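Local structure of endopolygalacturonase (Chondrostereum purpureum, 1K5C) at residues E113-P118 and T137-A142; Y254-S259 and W307-L312; F61-T66 and L101-S106. The protein probably hydrolyses the alpha-1,4 linkages between galacturonate units within polygalacturonate chains of the plant cell wall. All blocks are in the same frame, centred on the assembly; numbering follows the deposited sequence.

Contact 1 (E113-P118 and T137-A142); sequences EVLNSP and TVDDFA
D140 and S117 meet through a carboxylate that touches both backbone and side chain. D140 OD1 accepts from S117 N at 2.9 Å, on its syn side but 32° out of the carboxylate plane. D140 OD2 lies 2.7 Å from S117 OG, whose one proton also has A119 O within reach. The chi1 of D140 (-74°) sets CG beside its own backbone N. An alanine here would probably leave S117 N without this acceptor and S117 OG with A119 as its remaining partner, so that the chain after N116 could shift.

Leading into this grip are parallel strands 113-115 and 137-139, neighbours in one wall of the beta-helix, with V114 N to T137 O and D139 N to V114 O both at 2.8 Å. N116 N to D139 O, 2.9 Å and fairly straight at 165°, extends the pairing. V114 and V138 face inward onto I122. On the other face, E113 and D139 run side by side, with E113 OE2 4.3 Å from D139 OD2. One water donates to both, while D139 OD1 takes F141 N in an Asx turn. Sharing a water probably eases the repulsion between these like charges, whose proximity may raise their proton affinity.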
ATOM      1  N   GLU A 113      -5.063 -14.523   0.451  1.00 11.14           N
ATOM      2  CA  GLU A 113      -4.780 -13.794   1.691  1.00 10.93           C
ATOM      3  C   GLU A 113      -3.300 -13.911   2.013  1.00 10.69           C
ATOM      4  O   GLU A 113      -2.704 -14.983   1.883  1.00 11.66           O
ATOM      5  CB  GLU A 113      -5.599 -14.396   2.838  1.00 11.84           C
ATOM      6  CG  GLU A 113      -5.213 -13.846   4.223  1.00 12.29           C
ATOM      7  CD  GLU A 113      -6.155 -14.297   5.286  1.00 14.56           C
ATOM      8  OE1 GLU A 113      -7.348 -14.083   5.210  1.00 29.66           O
ATOM      9  OE2 GLU A 113      -5.672 -14.794   6.291  1.00 19.90           O
ATOM     10  N   VAL A 114      -2.732 -12.795   2.438  1.00 10.50           N
ATOM     11  CA  VAL A 114      -1.438 -12.765   3.112  1.00 10.83           C
ATOM     12  C   VAL A 114      -1.732 -12.655   4.598  1.00 10.96           C
ATOM     13  O   VAL A 114      -2.381 -11.688   5.012  1.00 12.75           O
ATOM     14  CB  VAL A 114      -0.597 -11.572   2.602  1.00 12.79           C
ATOM     15  CG1 VAL A 114       0.636 -11.423   3.453  1.00 19.05           C
ATOM     16  CG2 VAL A 114      -0.299 -11.783   1.101  1.00 17.26           C
ATOM     17  N   LEU A 115      -1.289 -13.649   5.352  1.00 10.83           N
ATOM     18  CA  LEU A 115      -1.555 -13.714   6.793  1.00 10.93           C
ATOM     19  C   LEU A 115      -0.235 -13.465   7.546  1.00 10.65           C
ATOM     20  O   LEU A 115       0.764 -14.184   7.334  1.00 11.23           O
ATOM     21  CB  LEU A 115      -2.091 -15.098   7.136  1.00 11.30           C
ATOM     22  CG  LEU A 115      -2.296 -15.382   8.633  1.00 11.26           C
ATOM     23  CD1 LEU A 115      -3.387 -14.464   9.247  1.00 12.33           C
ATOM     24  CD2 LEU A 115      -2.692 -16.837   8.843  1.00 13.16           C
ATOM     25  N   ASN A 116      -0.232 -12.467   8.419  1.00 10.23           N
ATOM     26  CA  ASN A 116       0.907 -12.248   9.326  1.00 10.64           C
ATOM     27  C   ASN A 116       2.256 -12.138   8.587  1.00 10.28           C
ATOM     28  O   ASN A 116       3.205 -12.890   8.827  1.00 10.81           O
ATOM     29  CB  ASN A 116       0.921 -13.310  10.426  1.00 11.02           C
ATOM     30  CG  ASN A 116      -0.382 -13.260  11.214  1.00 11.21           C
ATOM     31  OD1 ASN A 116      -0.982 -12.169  11.353  1.00 11.44           O
ATOM     32  ND2 ASN A 116      -0.785 -14.408  11.733  1.00 11.72           N
ATOM     33  N   SER A 117       2.344 -11.135   7.705  1.00 10.31           N
ATOM     34  CA  SER A 117       3.639 -10.813   7.128  1.00 10.35           C
ATOM     35  C   SER A 117       4.614 -10.365   8.233  1.00 10.10           C
ATOM     36  O   SER A 117       4.231  -9.701   9.183  1.00 10.79           O
ATOM     37  CB  SER A 117       3.490  -9.725   6.059  1.00 10.42           C
ATOM     38  OG  SER A 117       2.938  -8.512   6.594  1.00 10.36           O
ATOM     39  N   PRO A 118       5.927 -10.682   8.072  1.00 10.38           N
ATOM     40  CA  PRO A 118       6.907 -10.183   9.059  1.00 10.37           C
ATOM     41  C   PRO A 118       6.917  -8.669   9.133  1.00 10.13           C
ATOM     42  O   PRO A 118       7.042  -8.128  10.253  1.00 11.02           O
ATOM     43  CB  PRO A 118       8.242 -10.780   8.586  1.00 11.20           C
ATOM     44  CG  PRO A 118       7.808 -12.104   7.918  1.00 11.35           C
ATOM     45  CD  PRO A 118       6.514 -11.699   7.168  1.00 10.95           C
ATOM     46  N   THR A 137      -6.740 -10.154   0.668  1.00 10.98           N
ATOM     47  CA  THR A 137      -6.767  -9.736   2.071  1.00 11.01           C
ATOM     48  C   THR A 137      -5.346  -9.768   2.633  1.00 10.98           C
ATOM     49  O   THR A 137      -4.680 -10.823   2.516  1.00 12.54           O
ATOM     50  CB  THR A 137      -7.660 -10.657   2.903  1.00 11.96           C
ATOM     51  OG1 THR A 137      -9.001 -10.560   2.408  1.00 12.63           O
ATOM     52  CG2 THR A 137      -7.644 -10.318   4.378  1.00 13.46           C
ATOM     53  N   VAL A 138      -4.904  -8.684   3.242  1.00 10.48           N
ATOM     54  CA  VAL A 138      -3.678  -8.685   4.063  1.00 10.36           C
ATOM     55  C   VAL A 138      -4.188  -8.673   5.508  1.00 10.47           C
ATOM     56  O   VAL A 138      -4.660  -7.635   5.999  1.00 11.46           O
ATOM     57  CB  VAL A 138      -2.761  -7.485   3.767  1.00 10.91           C
ATOM     58  CG1 VAL A 138      -1.593  -7.500   4.755  1.00 11.94           C
ATOM     59  CG2 VAL A 138      -2.291  -7.557   2.322  1.00 11.92           C
ATOM     60  N   ASP A 139      -4.142  -9.841   6.152  1.00 10.62           N
ATOM     61  CA  ASP A 139      -4.591  -9.963   7.531  1.00 11.06           C
ATOM     62  C   ASP A 139      -3.357 -10.010   8.437  1.00 10.43           C
ATOM     63  O   ASP A 139      -2.773 -11.069   8.662  1.00 10.83           O
ATOM     64  CB  ASP A 139      -5.463 -11.194   7.751  1.00 11.77           C
ATOM     65  CG  ASP A 139      -5.985 -11.268   9.152  1.00 12.77           C
ATOM     66  OD1 ASP A 139      -5.482 -10.544  10.040  1.00 12.34           O
ATOM     67  OD2 ASP A 139      -6.937 -12.067   9.389  1.00 16.65           O
ATOM     68  N   ASP A 140      -2.979  -8.798   8.921  1.00 10.75           N
ATOM     69  CA  ASP A 140      -1.968  -8.651   9.928  1.00 10.52           C
ATOM     70  C   ASP A 140      -2.583  -8.178  11.254  1.00 10.90           C
ATOM     71  O   ASP A 140      -1.910  -7.598  12.104  1.00 11.40           O
ATOM     72  CB  ASP A 140      -0.844  -7.687   9.477  1.00 11.04           C
ATOM     73  CG  ASP A 140       0.045  -8.299   8.458  1.00 10.48           C
ATOM     74  OD1 ASP A 140       0.059  -9.495   8.194  1.00 11.31           O
ATOM     75  OD2 ASP A 140       0.823  -7.447   7.848  1.00 11.45           O
ATOM     76  N   PHE A 141      -3.868  -8.484  11.466  1.00 11.30           N
ATOM     77  CA  PHE A 141      -4.557  -8.040  12.693  1.00 11.45           C
ATOM     78  C   PHE A 141      -3.819  -8.495  13.961  1.00 11.64           C
ATOM     79  O   PHE A 141      -3.814  -7.768  14.967  1.00 12.21           O
ATOM     80  CB  PHE A 141      -5.993  -8.588  12.658  1.00 12.48           C
ATOM     81  CG  PHE A 141      -6.762  -8.184  13.892  1.00 12.81           C
ATOM     82  CD1 PHE A 141      -7.204  -6.849  14.066  1.00 15.29           C
ATOM     83  CD2 PHE A 141      -7.049  -9.079  14.885  1.00 16.10           C
ATOM     84  CE1 PHE A 141      -7.897  -6.491  15.201  1.00 16.84           C
ATOM     85  CE2 PHE A 141      -7.728  -8.682  16.042  1.00 18.75           C
ATOM     86  CZ  PHE A 141      -8.148  -7.375  16.186  1.00 18.66           C
ATOM     87  N   ALA A 142      -3.239  -9.710  13.966  1.00 11.56           N
ATOM     88  CA  ALA A 142      -2.537 -10.195  15.136  1.00 12.24           C
ATOM     89  C   ALA A 142      -1.431  -9.243  15.546  1.00 11.74           C
ATOM     90  O   ALA A 142      -1.001  -9.236  16.727  1.00 12.93           O
ATOM     91  CB  ALA A 142      -1.980 -11.596  14.841  1.00 13.16           C
TER
HETATM   92  O   HOH W   1      -7.409 -14.454   8.490  1.00 32.38           O
HETATM   93  O   HOH W   2      -3.598 -11.663  11.860  1.00 12.28           O

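Contact 2 (Y254-S259 and W307-L312); sequences YGVLIS and WNWSQL
I258 and W309 reach toward each other tip to tip, with I258 CD1 3.6 Å from W309 CZ2. Strands 256-259 and 307-309 run nearly antiparallel (171°) with their axes 13.9 Å apart at closest approach, so only side chains bridge the space and no hydrogen bond crosses it. The bumps are the methyls of branched side chains; I258 CD1 and CG2 and V256 CG1 meet the benzo ends of two indoles obliquely. I258 is forked between them: CD1 goes to W309, while chi1 of -70° sets CG1 anti to the carbonyl carbon and leaves CG2 anti to the backbone N, 4.2 Å from W307 CH2. V256 is forked in the same manner, sending CG1 to W309 CH2 at 4.3 Å and CG2 to L312 CD2, also at 4.3 Å. The outer end of W309 therefore fits the hollow between I258 and V256.

Both indoles are held at their polar corners, W309 NE1 by V278 O and W307 NE1 by S304 O. F280 meets W309 ring edge-to-face and also touches V256 and L312. A type I turn from W309 to L312, closed by L312 N to W309 O, brings the leucine back to the interior. Apolar side chains meeting from facing walls fill the interior of the right-handed parallel beta-helix of glycoside hydrolase family 28; R226, which binds galacturonate, lies on strand 223-230, next to 254-259.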
ATOM      1  N   TYR A 254      -4.376  12.481  12.020  1.00 11.90           N
ATOM      2  CA  TYR A 254      -4.787  13.461  11.019  1.00 11.69           C
ATOM      3  C   TYR A 254      -5.789  12.858  10.050  1.00 11.58           C
ATOM      4  O   TYR A 254      -5.524  11.805   9.456  1.00 11.72           O
ATOM      5  CB  TYR A 254      -3.634  13.959  10.145  1.00 12.93           C
ATOM      6  CG  TYR A 254      -2.596  14.813  10.833  1.00 12.41           C
ATOM      7  CD1 TYR A 254      -2.753  16.214  10.812  1.00 13.05           C
ATOM      8  CD2 TYR A 254      -1.479  14.289  11.427  1.00 13.97           C
ATOM      9  CE1 TYR A 254      -1.806  17.044  11.433  1.00 15.13           C
ATOM     10  CE2 TYR A 254      -0.501  15.131  12.025  1.00 15.49           C
ATOM     11  CZ  TYR A 254      -0.717  16.500  11.991  1.00 15.28           C
ATOM     12  OH  TYR A 254       0.242  17.331  12.591  1.00 19.44           O
ATOM     13  N   GLY A 255      -6.924  13.553   9.815  1.00 11.35           N
ATOM     14  CA  GLY A 255      -7.791  13.113   8.739  1.00 11.70           C
ATOM     15  C   GLY A 255      -7.110  13.142   7.390  1.00 11.04           C
ATOM     16  O   GLY A 255      -7.136  12.148   6.641  1.00 11.02           O
ATOM     17  N   VAL A 256      -6.498  14.299   7.089  1.00 11.25           N
ATOM     18  CA  VAL A 256      -5.683  14.506   5.915  1.00 11.28           C
ATOM     19  C   VAL A 256      -4.390  15.137   6.364  1.00 11.06           C
ATOM     20  O   VAL A 256      -4.403  16.150   7.052  1.00 11.53           O
ATOM     21  CB  VAL A 256      -6.377  15.463   4.889  1.00 11.17           C
ATOM     22  CG1 VAL A 256      -5.494  15.756   3.685  1.00 12.34           C
ATOM     23  CG2 VAL A 256      -7.766  14.954   4.473  1.00 12.16           C
ATOM     24  N   LEU A 257      -3.227  14.544   5.932  1.00 11.44           N
ATOM     25  CA  LEU A 257      -1.937  15.176   6.142  1.00 11.67           C
ATOM     26  C   LEU A 257      -1.174  15.129   4.819  1.00 11.25           C
ATOM     27  O   LEU A 257      -0.853  14.068   4.312  1.00 12.05           O
ATOM     28  CB  LEU A 257      -1.118  14.516   7.265  1.00 12.08           C
ATOM     29  CG  LEU A 257       0.307  15.101   7.477  1.00 13.05           C
ATOM     30  CD1 LEU A 257       0.258  16.559   7.912  1.00 13.20           C
ATOM     31  CD2 LEU A 257       1.075  14.270   8.487  1.00 14.33           C
ATOM     32  N   ILE A 258      -0.963  16.327   4.250  1.00 11.23           N
ATOM     33  CA  ILE A 258      -0.217  16.501   2.995  1.00 11.29           C
ATOM     34  C   ILE A 258       1.010  17.280   3.400  1.00 10.81           C
ATOM     35  O   ILE A 258       0.857  18.432   3.825  1.00 11.75           O
ATOM     36  CB  ILE A 258      -1.086  17.162   1.939  1.00 12.52           C
ATOM     37  CG1 ILE A 258      -2.186  16.101   1.509  1.00 13.96           C
ATOM     38  CG2 ILE A 258      -0.254  17.594   0.735  1.00 12.61           C
ATOM     39  CD1 ILE A 258      -3.307  16.699   0.708  1.00 16.53           C
ATOM     40  N   SER A 259       2.192  16.662   3.322  1.00 10.68           N
ATOM     41  CA  SER A 259       3.355  17.276   3.933  1.00 10.80           C
ATOM     42  C   SER A 259       4.643  16.948   3.202  1.00 10.77           C
ATOM     43  O   SER A 259       4.901  15.824   2.802  1.00 11.68           O
ATOM     44  CB  SER A 259       3.484  16.786   5.378  1.00 13.07           C
ATOM     45  OG  SER A 259       4.735  17.242   5.934  1.00 14.29           O
ATOM     46  N   TRP A 307      -6.517  23.238  -6.467  1.00 11.88           N
ATOM     47  CA  TRP A 307      -6.912  21.998  -5.761  1.00 11.41           C
ATOM     48  C   TRP A 307      -8.383  22.142  -5.418  1.00 11.61           C
ATOM     49  O   TRP A 307      -8.772  22.921  -4.515  1.00 12.83           O
ATOM     50  CB  TRP A 307      -6.067  21.857  -4.500  1.00 11.68           C
ATOM     51  CG  TRP A 307      -4.604  21.590  -4.753  1.00 11.57           C
ATOM     52  CD1 TRP A 307      -3.889  21.750  -5.917  1.00 11.64           C
ATOM     53  CD2 TRP A 307      -3.685  21.100  -3.757  1.00 11.61           C
ATOM     54  NE1 TRP A 307      -2.541  21.351  -5.694  1.00 11.84           N
ATOM     55  CE2 TRP A 307      -2.404  20.985  -4.375  1.00 12.03           C
ATOM     56  CE3 TRP A 307      -3.794  20.755  -2.391  1.00 12.07           C
ATOM     57  CZ2 TRP A 307      -1.284  20.548  -3.663  1.00 12.44           C
ATOM     58  CZ3 TRP A 307      -2.674  20.323  -1.700  1.00 13.49           C
ATOM     59  CH2 TRP A 307      -1.426  20.215  -2.333  1.00 13.46           C
ATOM     60  N   ASN A 308      -9.203  21.384  -6.163  1.00 11.15           N
ATOM     61  CA  ASN A 308     -10.677  21.438  -5.931  1.00 11.50           C
ATOM     62  C   ASN A 308     -10.984  20.383  -4.845  1.00 11.09           C
ATOM     63  O   ASN A 308     -10.877  19.183  -5.144  1.00 11.43           O
ATOM     64  CB  ASN A 308     -11.380  21.081  -7.253  1.00 11.61           C
ATOM     65  CG  ASN A 308     -12.899  21.212  -7.113  1.00 11.84           C
ATOM     66  OD1 ASN A 308     -13.437  21.137  -6.000  1.00 13.62           O
ATOM     67  ND2 ASN A 308     -13.556  21.428  -8.218  1.00 12.17           N
ATOM     68  N   TRP A 309     -11.264  20.863  -3.641  1.00 11.01           N
ATOM     69  CA  TRP A 309     -11.559  19.997  -2.505  1.00 11.58           C
ATOM     70  C   TRP A 309     -13.046  20.092  -2.132  1.00 11.34           C
ATOM     71  O   TRP A 309     -13.462  19.812  -1.013  1.00 11.88           O
ATOM     72  CB  TRP A 309     -10.690  20.386  -1.297  1.00 12.40           C
ATOM     73  CG  TRP A 309      -9.258  19.932  -1.477  1.00 12.01           C
ATOM     74  CD1 TRP A 309      -8.576  19.593  -2.625  1.00 11.72           C
ATOM     75  CD2 TRP A 309      -8.327  19.741  -0.382  1.00 12.75           C
ATOM     76  NE1 TRP A 309      -7.269  19.203  -2.314  1.00 12.45           N
ATOM     77  CE2 TRP A 309      -7.111  19.291  -0.952  1.00 12.57           C
ATOM     78  CE3 TRP A 309      -8.426  19.920   1.003  1.00 14.69           C
ATOM     79  CZ2 TRP A 309      -5.988  19.012  -0.119  1.00 13.88           C
ATOM     80  CZ3 TRP A 309      -7.318  19.635   1.795  1.00 16.83           C
ATOM     81  CH2 TRP A 309      -6.115  19.191   1.222  1.00 15.41           C
ATOM     82  N   SER A 310     -13.894  20.384  -3.153  1.00 11.82           N
ATOM     83  CA  SER A 310     -15.313  20.640  -2.882  1.00 12.00           C
ATOM     84  C   SER A 310     -16.005  19.494  -2.255  1.00 11.70           C
ATOM     85  O   SER A 310     -16.968  19.713  -1.507  1.00 13.26           O
ATOM     86  CB  SER A 310     -15.990  21.016  -4.223  1.00 13.35           C
ATOM     87  OG  SER A 310     -15.826  19.946  -5.192  0.67 15.70           O
ATOM     88  N   GLN A 311     -15.586  18.242  -2.540  1.00 11.76           N
ATOM     89  CA  GLN A 311     -16.317  17.075  -2.018  1.00 12.66           C
ATOM     90  C   GLN A 311     -15.731  16.520  -0.720  1.00 12.40           C
ATOM     91  O   GLN A 311     -16.195  15.472  -0.249  1.00 13.33           O
ATOM     92  CB  GLN A 311     -16.411  15.984  -3.101  1.00 12.98           C
ATOM     93  CG  GLN A 311     -17.332  16.445  -4.276  1.00 14.55           C
ATOM     94  CD  GLN A 311     -18.775  16.556  -3.788  1.00 15.86           C
ATOM     95  OE1 GLN A 311     -19.204  17.587  -3.309  1.00 20.80           O
ATOM     96  NE2 GLN A 311     -19.513  15.479  -3.846  1.00 19.04           N
ATOM     97  N   LEU A 312     -14.775  17.237  -0.108  1.00 12.36           N
ATOM     98  CA  LEU A 312     -14.236  16.791   1.186  1.00 12.37           C
ATOM     99  C   LEU A 312     -15.041  17.376   2.336  1.00 12.33           C
ATOM    100  O   LEU A 312     -15.242  18.609   2.399  1.00 13.20           O
ATOM    101  CB  LEU A 312     -12.774  17.272   1.295  1.00 12.91           C
ATOM    102  CG  LEU A 312     -12.061  16.952   2.588  1.00 13.22           C
ATOM    103  CD1 LEU A 312     -11.986  15.401   2.805  1.00 14.50           C
ATOM    104  CD2 LEU A 312     -10.655  17.570   2.622  1.00 15.45           C
TER

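Contact 3 (F61-T66 and L101-S106); sequences FTIDGT and LKIKGS
F61 and L101 pack obliquely against each other on the inner face of two parallel strands, with F61 CD2 3.7 Å from L101 CG. Next along this face, I63 and I103 lie side by side. The chi1 of I63 (-176°) sends CG1 anti to the backbone N and leaves CG2 between N and the carbonyl carbon, 4.0 Å from I103 CG1. Behind these side chains the backbones are joined closely: K102 N bonds F61 O, I63 N bonds K102 O and K104 N bonds I63 O. The series slackens at G65 N to K104 O, a weak bond of 3.4 Å, then recovers with S106 N to G65 O at 2.9 Å. A side chain at G105 would collide with G65 O, so the close corner there depends on a glycine.

The outer face is looser and polar. T62 CG2 rests 3.9 Å from K104 CE, and D64 lies across the K104 chain. Their charged ends do not form a salt bridge, since D64 OD2 and K104 NZ are 4.4 Å apart; instead one water donates to D64 OD2 at 2.8 Å and accepts from K104 NZ. D64 OD1 hydrogen-bonds a glycerol, probably from the crystallisation liquor, while K102 NZ turns to S123 OG and G125 O.

At the corners, D128 takes T66 OG1 on one carboxylate oxygen and S106 OG on the other. Strand 33-35 flanks 61-65, strand 122-127 follows beyond 101-104, and Y109 and F112 of strand 108-115 meet the inner face; no helix is involved.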
ATOM      1  N   PHE A  61       8.537 -14.695  -1.540  1.00 11.09           N
ATOM      2  CA  PHE A  61       7.768 -15.198  -2.678  1.00 11.02           C
ATOM      3  C   PHE A  61       7.860 -14.153  -3.766  1.00 10.61           C
ATOM      4  O   PHE A  61       7.552 -12.991  -3.479  1.00 11.59           O
ATOM      5  CB  PHE A  61       6.298 -15.406  -2.274  1.00 11.65           C
ATOM      6  CG  PHE A  61       5.390 -15.778  -3.452  1.00 11.47           C
ATOM      7  CD1 PHE A  61       5.351 -17.059  -3.913  1.00 13.34           C
ATOM      8  CD2 PHE A  61       4.608 -14.803  -4.086  1.00 12.83           C
ATOM      9  CE1 PHE A  61       4.510 -17.395  -4.982  1.00 14.10           C
ATOM     10  CE2 PHE A  61       3.761 -15.162  -5.113  1.00 13.99           C
ATOM     11  CZ  PHE A  61       3.724 -16.468  -5.574  1.00 13.34           C
ATOM     12  N   THR A  62       8.244 -14.550  -4.967  1.00 10.80           N
ATOM     13  CA  THR A  62       8.265 -13.652  -6.123  1.00 10.97           C
ATOM     14  C   THR A  62       7.545 -14.336  -7.287  1.00 11.35           C
ATOM     15  O   THR A  62       7.895 -15.477  -7.616  1.00 12.87           O
ATOM     16  CB  THR A  62       9.691 -13.329  -6.564  1.00 11.90           C
ATOM     17  OG1 THR A  62      10.416 -12.728  -5.475  1.00 12.37           O
ATOM     18  CG2 THR A  62       9.713 -12.311  -7.706  1.00 13.81           C
ATOM     19  N   ILE A  63       6.630 -13.617  -7.915  1.00 10.96           N
ATOM     20  CA  ILE A  63       6.027 -14.097  -9.160  1.00 11.30           C
ATOM     21  C   ILE A  63       6.176 -12.974 -10.171  1.00 11.36           C
ATOM     22  O   ILE A  63       5.941 -11.792  -9.888  1.00 11.89           O
ATOM     23  CB  ILE A  63       4.571 -14.559  -8.943  1.00 11.43           C
ATOM     24  CG1 ILE A  63       4.007 -15.162 -10.260  1.00 12.25           C
ATOM     25  CG2 ILE A  63       3.659 -13.480  -8.371  1.00 12.65           C
ATOM     26  CD1 ILE A  63       2.764 -15.972 -10.045  1.00 13.07           C
ATOM     27  N   ASP A  64       6.659 -13.369 -11.365  1.00 11.76           N
ATOM     28  CA  ASP A  64       6.959 -12.401 -12.437  1.00 12.11           C
ATOM     29  C   ASP A  64       6.522 -13.019 -13.733  1.00 12.02           C
ATOM     30  O   ASP A  64       7.031 -14.090 -14.100  1.00 13.23           O
ATOM     31  CB  ASP A  64       8.450 -12.103 -12.427  1.00 13.69           C
ATOM     32  CG  ASP A  64       8.889 -11.034 -13.388  1.00 15.58           C
ATOM     33  OD1 ASP A  64       8.045 -10.428 -14.045  1.00 16.71           O
ATOM     34  OD2 ASP A  64      10.125 -10.816 -13.455  1.00 20.69           O
ATOM     35  N   GLY A  65       5.600 -12.386 -14.449  1.00 12.19           N
ATOM     36  CA  GLY A  65       5.187 -12.902 -15.754  1.00 12.63           C
ATOM     37  C   GLY A  65       4.286 -11.857 -16.424  1.00 12.01           C
ATOM     38  O   GLY A  65       3.978 -10.820 -15.832  1.00 12.69           O
ATOM     39  N   THR A  66       3.894 -12.190 -17.648  1.00 11.87           N
ATOM     40  CA  THR A  66       3.143 -11.307 -18.519  1.00 11.76           C
ATOM     41  C   THR A  66       1.740 -11.897 -18.699  1.00 12.15           C
ATOM     42  O   THR A  66       1.585 -13.049 -19.086  1.00 13.36           O
ATOM     43  CB  THR A  66       3.824 -11.140 -19.881  1.00 12.73           C
ATOM     44  OG1 THR A  66       5.123 -10.572 -19.659  1.00 13.88           O
ATOM     45  CG2 THR A  66       3.016 -10.244 -20.815  1.00 14.65           C
ATOM     46  N   LEU A 101       5.755 -10.789  -0.147  1.00 10.22           N
ATOM     47  CA  LEU A 101       5.502 -11.140  -1.534  1.00 10.29           C
ATOM     48  C   LEU A 101       5.952 -10.008  -2.453  1.00 10.15           C
ATOM     49  O   LEU A 101       5.805  -8.836  -2.120  1.00 10.87           O
ATOM     50  CB  LEU A 101       3.997 -11.335  -1.795  1.00 10.98           C
ATOM     51  CG  LEU A 101       3.360 -12.633  -1.357  1.00 14.64           C
ATOM     52  CD1 LEU A 101       3.409 -12.891   0.069  1.00 19.63           C
ATOM     53  CD2 LEU A 101       1.926 -12.695  -1.884  1.00 15.44           C
ATOM     54  N   LYS A 102       6.412 -10.410  -3.646  1.00 10.60           N
ATOM     55  CA  LYS A 102       6.728  -9.470  -4.736  1.00 10.49           C
ATOM     56  C   LYS A 102       6.013  -9.949  -5.984  1.00 10.19           C
ATOM     57  O   LYS A 102       6.148 -11.107  -6.373  1.00 11.13           O
ATOM     58  CB  LYS A 102       8.249  -9.444  -4.983  1.00 12.02           C
ATOM     59  CG  LYS A 102       8.700  -8.682  -6.216  1.00 14.27           C
ATOM     60  CD  LYS A 102       8.323  -7.236  -6.098  1.00 20.02           C
ATOM     61  CE  LYS A 102       9.457  -6.303  -6.341  1.00 17.32           C
ATOM     62  NZ  LYS A 102       9.020  -4.878  -6.259  1.00 14.54           N
ATOM     63  N   ILE A 103       5.243  -9.038  -6.604  1.00 10.75           N
ATOM     64  CA  ILE A 103       4.472  -9.316  -7.828  1.00 11.24           C
ATOM     65  C   ILE A 103       4.949  -8.350  -8.903  1.00 11.59           C
ATOM     66  O   ILE A 103       4.903  -7.118  -8.705  1.00 12.51           O
ATOM     67  CB  ILE A 103       2.971  -9.188  -7.601  1.00 11.91           C
ATOM     68  CG1 ILE A 103       2.488 -10.119  -6.492  1.00 12.92           C
ATOM     69  CG2 ILE A 103       2.210  -9.422  -8.921  1.00 13.16           C
ATOM     70  CD1 ILE A 103       1.050  -9.922  -6.072  1.00 13.90           C
ATOM     71  N   LYS A 104       5.439  -8.899 -10.034  1.00 11.54           N
ATOM     72  CA  LYS A 104       5.992  -8.138 -11.119  1.00 12.24           C
ATOM     73  C   LYS A 104       5.316  -8.542 -12.434  1.00 11.47           C
ATOM     74  O   LYS A 104       4.860  -9.695 -12.577  1.00 12.49           O
ATOM     75  CB  LYS A 104       7.518  -8.425 -11.274  1.00 13.84           C
ATOM     76  CG  LYS A 104       8.339  -8.158 -10.072  1.00 15.96           C
ATOM     77  CD  LYS A 104       9.807  -8.294 -10.420  1.00 22.82           C
ATOM     78  CE  LYS A 104      10.637  -8.938  -9.390  1.00 38.71           C
ATOM     79  NZ  LYS A 104      12.020  -8.890  -9.980  1.00 29.03           N
ATOM     80  N   GLY A 105       5.368  -7.655 -13.411  1.00 11.84           N
ATOM     81  CA  GLY A 105       4.894  -7.962 -14.758  1.00 11.72           C
ATOM     82  C   GLY A 105       3.466  -7.434 -14.949  1.00 11.67           C
ATOM     83  O   GLY A 105       3.208  -6.251 -14.781  1.00 12.66           O
ATOM     84  N   SER A 106       2.550  -8.329 -15.322  1.00 11.54           N
ATOM     85  CA  SER A 106       1.181  -7.899 -15.616  1.00 11.67           C
ATOM     86  C   SER A 106       0.241  -9.096 -15.444  1.00 11.53           C
ATOM     87  O   SER A 106       0.646 -10.240 -15.327  1.00 12.09           O
ATOM     88  CB  SER A 106       1.066  -7.332 -17.035  1.00 11.68           C
ATOM     89  OG  SER A 106       1.608  -8.275 -18.002  1.00 12.56           O
TER
HETATM   90  O   HOH W   3      11.883 -11.248 -11.371  1.00 29.83           O

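From the N terminus, contact 3 comes first: 101-106 returns beside 61-66 after 34 intervening residues. Contact 1 follows, with 18 residues between 113-118 and 137-142. Contact 2 opens much later and closes a 47-residue excursion. The three loops lie in series; none nests or crosses. Contacts 1 and 3 join strands side by side, but in different walls of the beta-helix, and they touch across the interior where V114 CG2 packs 3.8 Å from L101 CD2. Contact 2 instead spans the interior, on the opposite side of the chain's centre, about 19 Å from contact 1 between nearest atoms. Strand 254-259 belongs to the same parallel sheet as 61-65 and 101-104.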